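Local coordinates for pathogenicity island protein (Staphylococcus aureus subsp. aureus, PDB 3HL6) that is of unknown function, a product of a Staphylococcus aureus pathogenicity island, a class of mobile genetic element, at residues Asp40-Val45 with Gln161-Ile166; Val64-Glu69 with Phe183-Asn188. All coordinates share one frame; numbering follows the deposited sequence.

Contact 1 of 2, residues Asp40-Val45 with Gln161-Ile166; sequences DPFDMV and QLATGI
F42 lays one face of its ring over the methyl of A163: CB of A163 stands 3.7 Å from the centroid of the F42 ring, only 10° off the ring normal, a CH-pi contact over the centre. The carbonyl O of A163 comes in from the same side of the ring, 3.5 Å from CE2 of F42, whereas the carbonyl O of I166 lies near the ring plane at its edge. The same methyl takes a second partner, for CE of M44 comes within 3.5 Å of CB of A163. Beyond CG the M44 chain is extended (chi2 166°, chi3 -179°), which carries CE across to the helix.

D40 heads a type I turn to D43 and fixes it by accepting from two backbone amides, OD1 from F42 N at 3.0 Å and OD2 from M44 N at 3.1 Å, both approaching from above the carboxylate plane. The first bond makes an Asx turn; Y46 also bonds to OD2. The direct contact with the C-terminal part of helix 152-163 is apolar and CH-pi; a polar link is indirect, through R13, which bonds to A163 O and makes a long, weak ion pair with D40.

Contact 2 of 2, residues Val64-Glu69 with Phe183-Asn188; sequences VRQSFE and FVQDEN
The amide of Q185 faces the backbone of R65 and Q66 with both of its polar atoms. OE1 of Q185 accepts from N of R65 at 2.8 Å, a bent bond whose donor is tilted from the carbonyl plane, and NE2 of Q185 gives a hydrogen to the O of Q66, also at 2.8 Å. In that second bond the donor lies in the plane of the Q66 carbonyl, on a lone pair. A bend at chi2 (-54°) turns CD of Q185 out of an extended course. N of Q66 is 2.8 Å from OE1 of Q185.

Around this grip the flat groups of Q66 and F68 are set steeply against the Q185 amide. CB of Q66 comes to 3.2 Å from OE1 of Q185, and the side chains of Q66 and Q185 cross obliquely, their amide planes 81° apart. F68 and Q185 reach toward each other tip to tip, CZ of the ring 4.1 Å from NE2, with ring and amide planes nearly perpendicular (88°). The F68 ring is also stacked with Y160 of helix 152-163. V184, the neighbour of Q185, adds a looser apolar touch, its CG1 4.3 Å from CG of Q66.

NE2 of Q185 has a further acceptor in the O of T181, in the C-terminal part of helix 171-184. The amide is thus shared between that helix and the segment entering 68-71, an edge strand of the sheet within this chain. One glutamine side chain, acceptor and donor at once, bonds to R65 N and Q66 O, the kind of backbone groups a neighbouring strand would otherwise pair with.

Contacts 1 and 2 pose the same structural problem, the C-terminal part of a helix meeting a segment that runs into a strand of the five-stranded mixed sheet, solved in two chemistries. Contact 1 is the deeper, its centre about 7 Å from the centre of the chain against 13 Å for contact 2, and it is held by apolar and CH-pi packing; no hydrogen bond crosses directly. Contact 2, partly buried and beside edge strand 68-71, relies on side-chain to backbone hydrogen bonds. Helix 152-163 is common ground: it supplies contact 1 and also packs on F68 and Q66 of contact 2. The centres lie about 17 Å apart, the nearest atoms about 4 Å, without touching.

Contact 1 of 2, residues Asp40-Val45 with Gln161-Ile166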
ATOM      1  N   ASP B  40       7.360 -17.466  -2.070  1.00 57.56           N
ATOM      2  CA  ASP B  40       7.063 -16.821  -0.810  1.00 55.35           C
ATOM      3  C   ASP B  40       8.009 -17.391   0.212  1.00 54.19           C
ATOM      4  O   ASP B  40       7.891 -18.563   0.550  1.00 54.30           O
ATOM      5  CB  ASP B  40       5.642 -17.220  -0.418  1.00 55.47           C
ATOM      6  CG  ASP B  40       5.132 -16.502   0.821  1.00 54.67           C
ATOM      7  OD1 ASP B  40       5.929 -15.831   1.520  1.00 53.49           O
ATOM      8  OD2 ASP B  40       3.913 -16.629   1.079  1.00 51.61           O
ATOM      9  N   PRO B  41       8.914 -16.572   0.761  1.00 52.69           N
ATOM     10  CA  PRO B  41       9.860 -17.224   1.639  1.00 51.44           C
ATOM     11  C   PRO B  41       9.194 -17.762   2.903  1.00 51.39           C
ATOM     12  O   PRO B  41       9.846 -18.440   3.677  1.00 52.43           O
ATOM     13  CB  PRO B  41      10.853 -16.112   1.984  1.00 51.21           C
ATOM     14  CG  PRO B  41      10.129 -14.847   1.796  1.00 50.98           C
ATOM     15  CD  PRO B  41       9.106 -15.109   0.703  1.00 52.93           C
ATOM     16  N   PHE B  42       7.912 -17.470   3.119  1.00 50.45           N
ATOM     17  CA  PHE B  42       7.253 -17.818   4.367  1.00 49.39           C
ATOM     18  C   PHE B  42       6.225 -18.855   4.053  1.00 50.00           C
ATOM     19  O   PHE B  42       5.610 -19.417   4.956  1.00 49.56           O
ATOM     20  CB  PHE B  42       6.523 -16.603   4.967  1.00 49.72           C
ATOM     21  CG  PHE B  42       7.372 -15.755   5.873  1.00 45.59           C
ATOM     22  CD1 PHE B  42       7.597 -16.130   7.179  1.00 42.06           C
ATOM     23  CD2 PHE B  42       7.920 -14.581   5.414  1.00 44.63           C
ATOM     24  CE1 PHE B  42       8.368 -15.347   8.020  1.00 42.84           C
ATOM     25  CE2 PHE B  42       8.700 -13.776   6.253  1.00 43.94           C
ATOM     26  CZ  PHE B  42       8.923 -14.166   7.555  1.00 44.14           C
ATOM     27  N   ASP B  43       6.012 -19.070   2.755  1.00 50.65           N
ATOM     28  CA  ASP B  43       5.319 -20.239   2.276  1.00 50.92           C
ATOM     29  C   ASP B  43       3.879 -20.296   2.771  1.00 50.98           C
ATOM     30  O   ASP B  43       3.426 -21.306   3.311  1.00 51.02           O
ATOM     31  CB  ASP B  43       6.053 -21.452   2.771  1.00 51.71           C
ATOM     32  CG  ASP B  43       5.902 -22.627   1.857  1.00 54.09           C
ATOM     33  OD1 ASP B  43       4.973 -22.631   1.010  1.00 53.67           O
ATOM     34  OD2 ASP B  43       6.737 -23.549   2.008  1.00 58.20           O
ATOM     35  N   MET B  44       3.150 -19.210   2.590  1.00 51.24           N
ATOM     36  CA  MET B  44       1.848 -19.111   3.215  1.00 51.36           C
ATOM     37  C   MET B  44       0.809 -19.644   2.261  1.00 51.73           C
ATOM     38  O   MET B  44       0.965 -19.536   1.041  1.00 52.14           O
ATOM     39  CB  MET B  44       1.532 -17.659   3.589  1.00 51.02           C
ATOM     40  CG  MET B  44       2.357 -17.128   4.748  1.00 49.98           C
ATOM     41  SD  MET B  44       2.220 -15.331   4.844  1.00 49.95           S
ATOM     42  CE  MET B  44       3.279 -14.922   6.229  1.00 48.92           C
ATOM     43  N   VAL B  45      -0.253 -20.213   2.818  1.00 51.78           N
ATOM     44  CA  VAL B  45      -1.475 -20.457   2.066  1.00 51.71           C
ATOM     45  C   VAL B  45      -2.483 -19.335   2.350  1.00 52.01           C
ATOM     46  O   VAL B  45      -2.820 -19.061   3.508  1.00 51.15           O
ATOM     47  CB  VAL B  45      -2.059 -21.841   2.460  1.00 52.09           C
ATOM     48  CG1 VAL B  45      -3.435 -22.083   1.819  1.00 51.15           C
ATOM     49  CG2 VAL B  45      -1.075 -22.943   2.092  1.00 51.64           C
ATOM     50  N   GLN B 161       1.267 -10.155   9.459  1.00 42.75           N
ATOM     51  CA  GLN B 161       1.202  -8.935   8.657  1.00 42.29           C
ATOM     52  C   GLN B 161       2.589  -8.359   8.390  1.00 41.94           C
ATOM     53  O   GLN B 161       2.908  -7.986   7.263  1.00 41.90           O
ATOM     54  CB  GLN B 161       0.305  -7.890   9.334  1.00 42.06           C
ATOM     55  CG  GLN B 161      -1.175  -8.274   9.319  1.00 42.42           C
ATOM     56  CD  GLN B 161      -2.049  -7.383  10.221  1.00 40.02           C
ATOM     57  OE1 GLN B 161      -1.600  -6.859  11.236  1.00 42.50           O
ATOM     58  NE2 GLN B 161      -3.276  -7.205   9.837  1.00 36.14           N
ATOM     59  N   LEU B 162       3.402  -8.275   9.438  1.00 41.34           N
ATOM     60  CA  LEU B 162       4.817  -7.986   9.283  1.00 40.68           C
ATOM     61  C   LEU B 162       5.472  -8.903   8.243  1.00 40.69           C
ATOM     62  O   LEU B 162       6.190  -8.424   7.358  1.00 40.36           O
ATOM     63  CB  LEU B 162       5.520  -8.109  10.633  1.00 40.37           C
ATOM     64  CG  LEU B 162       4.984  -7.081  11.616  1.00 38.02           C
ATOM     65  CD1 LEU B 162       5.499  -7.270  13.030  1.00 33.00           C
ATOM     66  CD2 LEU B 162       5.365  -5.700  11.080  1.00 39.99           C
ATOM     67  N   ALA B 163       5.185 -10.197   8.309  1.00 40.92           N
ATOM     68  CA  ALA B 163       5.910 -11.157   7.472  1.00 42.79           C
ATOM     69  C   ALA B 163       5.753 -10.839   5.980  1.00 43.80           C
ATOM     70  O   ALA B 163       6.688 -11.050   5.195  1.00 43.90           O
ATOM     71  CB  ALA B 163       5.487 -12.612   7.767  1.00 42.74           C
ATOM     72  N   THR B 164       4.593 -10.300   5.601  1.00 43.96           N
ATOM     73  CA  THR B 164       4.329 -10.013   4.212  1.00 44.14           C
ATOM     74  C   THR B 164       5.090  -8.797   3.707  1.00 44.82           C
ATOM     75  O   THR B 164       5.077  -8.522   2.495  1.00 44.87           O
ATOM     76  CB  THR B 164       2.825  -9.778   3.930  1.00 44.89           C
ATOM     77  OG1 THR B 164       2.371  -8.594   4.608  1.00 45.16           O
ATOM     78  CG2 THR B 164       1.992 -10.995   4.339  1.00 43.88           C
ATOM     79  N   GLY B 165       5.747  -8.052   4.594  1.00 44.93           N
ATOM     80  CA  GLY B 165       6.600  -6.956   4.111  1.00 45.28           C
ATOM     81  C   GLY B 165       8.107  -7.225   4.056  1.00 45.98           C
ATOM     82  O   GLY B 165       8.874  -6.342   3.712  1.00 45.80           O
ATOM     83  N   ILE B 166       8.533  -8.440   4.385  1.00 46.77           N
ATOM     84  CA  ILE B 166       9.942  -8.737   4.603  1.00 47.54           C
ATOM     85  C   ILE B 166      10.473  -9.601   3.463  1.00 49.01           C
ATOM     86  O   ILE B 166      10.038 -10.749   3.290  1.00 48.61           O
ATOM     87  CB  ILE B 166      10.163  -9.538   5.908  1.00 47.51           C
ATOM     88  CG1 ILE B 166       9.748  -8.738   7.130  1.00 45.41           C
ATOM     89  CG2 ILE B 166      11.633 -10.027   6.030  1.00 47.00           C
ATOM     90  CD1 ILE B 166       9.954  -9.497   8.375  1.00 42.45           C
TER

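Contact 2 of 2, residues Val64-Glu69 with Phe183-Asn188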
ATOM      1  N   VAL B  64      -4.009 -28.147   9.742  1.00 73.68           N
ATOM      2  CA  VAL B  64      -4.332 -26.770  10.107  1.00 72.26           C
ATOM      3  C   VAL B  64      -5.826 -26.604  10.275  1.00 71.18           C
ATOM      4  O   VAL B  64      -6.574 -26.806   9.331  1.00 71.37           O
ATOM      5  CB  VAL B  64      -3.846 -25.776   9.045  1.00 72.63           C
ATOM      6  CG1 VAL B  64      -2.301 -25.694   9.047  1.00 72.10           C
ATOM      7  CG2 VAL B  64      -4.412 -26.164   7.658  1.00 72.39           C
ATOM      8  N   ARG B  65      -6.253 -26.237  11.479  1.00 70.07           N
ATOM      9  CA  ARG B  65      -7.664 -25.979  11.775  1.00 68.87           C
ATOM     10  C   ARG B  65      -7.893 -24.507  12.067  1.00 67.24           C
ATOM     11  O   ARG B  65      -8.985 -24.094  12.465  1.00 67.39           O
ATOM     12  CB  ARG B  65      -8.140 -26.822  12.968  1.00 69.52           C
ATOM     13  CG  ARG B  65      -9.688 -26.906  13.102  1.00 72.21           C
ATOM     14  CD  ARG B  65     -10.404 -26.947  11.719  1.00 75.64           C
ATOM     15  NE  ARG B  65     -11.557 -26.044  11.639  1.00 77.79           N
ATOM     16  CZ  ARG B  65     -12.812 -26.405  11.922  1.00 79.21           C
ATOM     17  NH1 ARG B  65     -13.080 -27.659  12.302  1.00 79.35           N
ATOM     18  NH2 ARG B  65     -13.802 -25.515  11.827  1.00 77.16           N
ATOM     19  N   GLN B  66      -6.853 -23.716  11.851  1.00 65.32           N
ATOM     20  CA  GLN B  66      -6.814 -22.341  12.325  1.00 63.33           C
ATOM     21  C   GLN B  66      -5.928 -21.502  11.394  1.00 61.77           C
ATOM     22  O   GLN B  66      -4.727 -21.728  11.296  1.00 61.91           O
ATOM     23  CB  GLN B  66      -6.293 -22.319  13.757  1.00 63.16           C
ATOM     24  CG  GLN B  66      -6.142 -20.949  14.358  1.00 64.66           C
ATOM     25  CD  GLN B  66      -7.468 -20.310  14.711  1.00 65.26           C
ATOM     26  OE1 GLN B  66      -8.180 -19.815  13.837  1.00 65.73           O
ATOM     27  NE2 GLN B  66      -7.797 -20.301  15.995  1.00 64.80           N
ATOM     28  N   SER B  67      -6.530 -20.559  10.684  1.00 59.68           N
ATOM     29  CA  SER B  67      -5.765 -19.552   9.949  1.00 58.12           C
ATOM     30  C   SER B  67      -5.787 -18.175  10.640  1.00 56.45           C
ATOM     31  O   SER B  67      -6.384 -18.028  11.696  1.00 55.90           O
ATOM     32  CB  SER B  67      -6.294 -19.431   8.529  1.00 57.87           C
ATOM     33  OG  SER B  67      -5.297 -19.836   7.627  1.00 59.73           O
ATOM     34  N   PHE B  68      -5.140 -17.180  10.037  1.00 54.43           N
ATOM     35  CA  PHE B  68      -4.992 -15.872  10.666  1.00 52.26           C
ATOM     36  C   PHE B  68      -5.368 -14.760   9.717  1.00 51.34           C
ATOM     37  O   PHE B  68      -4.909 -14.723   8.586  1.00 51.28           O
ATOM     38  CB  PHE B  68      -3.569 -15.696  11.198  1.00 52.34           C
ATOM     39  CG  PHE B  68      -3.110 -16.862  12.004  1.00 51.45           C
ATOM     40  CD1 PHE B  68      -3.362 -16.903  13.369  1.00 48.91           C
ATOM     41  CD2 PHE B  68      -2.512 -17.972  11.373  1.00 49.92           C
ATOM     42  CE1 PHE B  68      -2.989 -18.007  14.104  1.00 51.65           C
ATOM     43  CE2 PHE B  68      -2.119 -19.072  12.091  1.00 47.32           C
ATOM     44  CZ  PHE B  68      -2.351 -19.109  13.455  1.00 50.55           C
ATOM     45  N   GLU B  69      -6.223 -13.864  10.193  1.00 49.86           N
ATOM     46  CA  GLU B  69      -6.724 -12.771   9.406  1.00 49.09           C
ATOM     47  C   GLU B  69      -5.634 -11.775   9.020  1.00 47.86           C
ATOM     48  O   GLU B  69      -4.978 -11.201   9.887  1.00 47.72           O
ATOM     49  CB  GLU B  69      -7.807 -12.037  10.205  1.00 49.81           C
ATOM     50  CG  GLU B  69      -8.262 -10.737   9.557  1.00 51.61           C
ATOM     51  CD  GLU B  69      -9.585 -10.260  10.082  1.00 54.86           C
ATOM     52  OE1 GLU B  69      -9.830  -9.016  10.043  1.00 57.64           O
ATOM     53  OE2 GLU B  69     -10.379 -11.121  10.521  1.00 54.65           O
ATOM     54  N   PHE B 183       2.000 -24.579  17.091  1.00 63.00           N
ATOM     55  CA  PHE B 183       1.582 -24.721  18.471  1.00 63.61           C
ATOM     56  C   PHE B 183       0.104 -24.456  18.671  1.00 64.81           C
ATOM     57  O   PHE B 183      -0.542 -25.070  19.515  1.00 64.88           O
ATOM     58  CB  PHE B 183       2.392 -23.766  19.321  1.00 62.86           C
ATOM     59  CG  PHE B 183       2.013 -23.760  20.771  1.00 62.57           C
ATOM     60  CD1 PHE B 183       1.363 -22.653  21.330  1.00 60.98           C
ATOM     61  CD2 PHE B 183       2.348 -24.823  21.596  1.00 61.28           C
ATOM     62  CE1 PHE B 183       1.043 -22.623  22.676  1.00 60.74           C
ATOM     63  CE2 PHE B 183       2.020 -24.798  22.954  1.00 62.52           C
ATOM     64  CZ  PHE B 183       1.368 -23.695  23.495  1.00 60.28           C
ATOM     65  N   VAL B 184      -0.444 -23.536  17.897  1.00 66.42           N
ATOM     66  CA  VAL B 184      -1.821 -23.141  18.105  1.00 68.00           C
ATOM     67  C   VAL B 184      -2.871 -23.997  17.379  1.00 69.51           C
ATOM     68  O   VAL B 184      -4.031 -24.029  17.793  1.00 69.40           O
ATOM     69  CB  VAL B 184      -2.007 -21.647  17.800  1.00 67.73           C
ATOM     70  CG1 VAL B 184      -3.469 -21.322  17.681  1.00 67.39           C
ATOM     71  CG2 VAL B 184      -1.360 -20.827  18.899  1.00 66.84           C
ATOM     72  N   GLN B 185      -2.477 -24.679  16.309  1.00 71.80           N
ATOM     73  CA  GLN B 185      -3.288 -25.769  15.773  1.00 74.56           C
ATOM     74  C   GLN B 185      -3.385 -26.851  16.841  1.00 77.06           C
ATOM     75  O   GLN B 185      -2.416 -27.569  17.089  1.00 78.12           O
ATOM     76  CB  GLN B 185      -2.660 -26.359  14.508  1.00 73.94           C
ATOM     77  CG  GLN B 185      -2.183 -25.338  13.482  1.00 73.12           C
ATOM     78  CD  GLN B 185      -3.269 -24.367  13.083  1.00 72.09           C
ATOM     79  OE1 GLN B 185      -4.421 -24.759  12.906  1.00 70.33           O
ATOM     80  NE2 GLN B 185      -2.912 -23.090  12.948  1.00 70.64           N
ATOM     81  N   ASP B 186      -4.521 -26.962  17.515  1.00 79.80           N
ATOM     82  CA  ASP B 186      -4.463 -27.517  18.875  1.00 82.45           C
ATOM     83  C   ASP B 186      -4.098 -28.991  18.960  1.00 83.96           C
ATOM     84  O   ASP B 186      -4.640 -29.842  18.228  1.00 84.39           O
ATOM     85  CB  ASP B 186      -5.749 -27.253  19.647  1.00 82.82           C
ATOM     86  CG  ASP B 186      -5.534 -26.299  20.798  1.00 84.43           C
ATOM     87  OD1 ASP B 186      -4.343 -26.080  21.173  1.00 83.91           O
ATOM     88  OD2 ASP B 186      -6.553 -25.778  21.316  1.00 85.66           O
ATOM     89  N   GLU B 187      -3.164 -29.278  19.868  1.00 85.44           N
ATOM     90  CA  GLU B 187      -3.036 -30.607  20.437  1.00 86.92           C
ATOM     91  C   GLU B 187      -3.846 -30.703  21.734  1.00 87.51           C
ATOM     92  O   GLU B 187      -3.591 -31.598  22.565  1.00 87.90           O
ATOM     93  CB  GLU B 187      -1.573 -30.905  20.743  1.00 87.27           C
ATOM     94  CG  GLU B 187      -0.627 -30.691  19.574  1.00 88.92           C
ATOM     95  CD  GLU B 187       0.794 -31.132  19.897  1.00 91.03           C
ATOM     96  OE1 GLU B 187       0.984 -31.848  20.916  1.00 92.68           O
ATOM     97  OE2 GLU B 187       1.720 -30.769  19.133  1.00 90.69           O
ATOM     98  N   ASN B 188      -4.831 -29.784  21.897  1.00 87.72           N
ATOM     99  CA  ASN B 188      -5.170 -29.316  23.252  1.00 87.72           C
ATOM    100  C   ASN B 188      -3.863 -29.108  24.010  1.00 87.46           C
ATOM    101  O   ASN B 188      -3.677 -29.637  25.111  1.00 87.41           O
ATOM    102  CB  ASN B 188      -6.068 -30.339  23.983  1.00 87.90           C
ATOM    103  CG  ASN B 188      -7.229 -30.817  23.108  1.00 88.55           C
ATOM    104  OD1 ASN B 188      -8.131 -31.514  23.575  1.00 88.38           O
ATOM    105  ND2 ASN B 188      -7.206 -30.442  21.834  1.00 89.31           N
TER